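Side-chain contact in shikimate kinase (Bacteroides thetaiotaomicron, PDB 3VAA), which probably catalyses the ATP- and magnesium-dependent phosphorylation of the 3-hydroxyl group of shikimate, a step on the pathway to chorismate: residues E152-D155 against F156-A160. Residues are numbered along the deposited sequence; the frame is centred on the assembly and turned at random.
Sequences ELMD and FIIQA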
# COMPACT_ATOMS: atom_id res chain seq x y z
N GLU A 152 -15.10 11.98 14.39
CA GLU A 152 -15.56 10.69 13.90
C GLU A 152 -14.60 10.12 12.86
O GLU A 152 -14.25 8.93 12.90
CB GLU A 152 -16.96 10.80 13.30
CG GLU A 152 -17.52 9.46 12.87
CD GLU A 152 -18.88 9.56 12.21
OE1 GLU A 152 -19.40 10.69 12.03
OE2 GLU A 152 -19.43 8.49 11.87
N LEU A 153 -14.18 10.97 11.93
CA LEU A 153 -13.25 10.55 10.88
C LEU A 153 -11.89 10.18 11.47
O LEU A 153 -11.32 9.13 11.13
CB LEU A 153 -13.07 11.67 9.84
CG LEU A 153 -12.01 11.42 8.75
CD1 LEU A 153 -12.30 10.14 8.00
CD2 LEU A 153 -11.91 12.60 7.80
N MET A 154 -11.37 11.02 12.37
CA MET A 154 -10.08 10.75 13.00
C MET A 154 -10.14 9.43 13.79
O MET A 154 -9.22 8.62 13.70
CB MET A 154 -9.66 11.89 13.94
CG MET A 154 -8.31 11.65 14.61
SD MET A 154 -6.89 11.66 13.48
CE MET A 154 -6.64 13.40 13.25
N ASP A 155 -11.20 9.24 14.58
CA ASP A 155 -11.33 7.98 15.35
C ASP A 155 -11.36 6.78 14.41
O ASP A 155 -10.80 5.73 14.73
CB ASP A 155 -12.60 7.96 16.23
CG ASP A 155 -12.56 8.96 17.39
OD1 ASP A 155 -11.45 9.39 17.79
OD2 ASP A 155 -13.65 9.31 17.91
N PHE A 156 -12.01 6.92 13.26
CA PHE A 156 -12.10 5.82 12.29
C PHE A 156 -10.72 5.39 11.76
O PHE A 156 -10.38 4.18 11.70
CB PHE A 156 -13.03 6.19 11.13
CG PHE A 156 -13.23 5.08 10.13
CD1 PHE A 156 -12.41 4.97 9.01
CD2 PHE A 156 -14.22 4.13 10.33
CE1 PHE A 156 -12.58 3.95 8.11
CE2 PHE A 156 -14.39 3.10 9.42
CZ PHE A 156 -13.57 3.02 8.31
N ILE A 157 -9.91 6.39 11.39
CA ILE A 157 -8.55 6.15 10.91
C ILE A 157 -7.69 5.51 12.01
O ILE A 157 -7.03 4.47 11.81
CB ILE A 157 -7.89 7.48 10.48
CG1 ILE A 157 -8.61 8.00 9.23
CG2 ILE A 157 -6.41 7.31 10.20
CD1 ILE A 157 -8.25 9.46 8.86
N ILE A 158 -7.70 6.13 13.19
CA ILE A 158 -6.90 5.64 14.31
C ILE A 158 -7.24 4.19 14.64
O ILE A 158 -6.33 3.38 14.83
CB ILE A 158 -7.04 6.53 15.58
CG1 ILE A 158 -6.36 7.88 15.33
CG2 ILE A 158 -6.43 5.85 16.80
CD1 ILE A 158 -6.61 8.94 16.42
N GLN A 159 -8.52 3.86 14.67
CA GLN A 159 -8.93 2.48 14.97
C GLN A 159 -8.55 1.51 13.85
O GLN A 159 -8.17 0.37 14.12
CB GLN A 159 -10.43 2.41 15.24
CG GLN A 159 -10.81 3.14 16.54
CD GLN A 159 -12.29 3.50 16.64
OE1 GLN A 159 -13.13 3.01 15.87
NE2 GLN A 159 -12.61 4.36 17.59
N ALA A 160 -8.67 1.96 12.60
CA ALA A 160 -8.29 1.12 11.48
C ALA A 160 -6.79 0.79 11.56
O ALA A 160 -6.39 -0.36 11.33
CB ALA A 160 -8.63 1.82 10.14
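The side-chain amide of Q159 lies with one face over the backbone of D155: its CD is 3.3 Å from D155 O, which sits almost straight above the amide carbon, while Q159 NE2, at one end of the group, comes within 3.8 Å of D155 CB. This is i to i+4 packing on one face of an alpha-helix, in the 150-168 helix of a P-loop kinase fold with strand order 2-3-1-4-5. The Q159 chain turns back along the helix because CG stands beside the backbone N (chi1 -68°) and then runs extended. D155 O is still gripped by Q159 N, in a bond of 2.9 Å, so the amide face covers a carbonyl oxygen already used as an acceptor. The ring of F156 leaves this stretch; only its CB stays close, 3.4 Å from L153 O, and its side chain packs on Y33, L145 and K148. Two apolar rungs occupy neighbouring faces. L153 CD1 meets I157 CD1 at 4.2 Å, the two side chains slanting across one another, and M154 approaches I158 with its CG and SD. L153 and M154 also touch F132 of helix 128-137, joining the two helices. A160 O accepts a hydrogen bond from NH1 of R164, one turn farther along the helix and predicted to bind substrate; through R164 this helix probably contributes to the substrate site. Four successive N-H groups, from F156 to Q159, close the backbone ladder, and the bond from I158 N to M154 O is nearly straight (173°). I158 CG1 packs 3.4 Å from M154 O, and I158 CD1 reaches on to M154 CG at 3.7 Å.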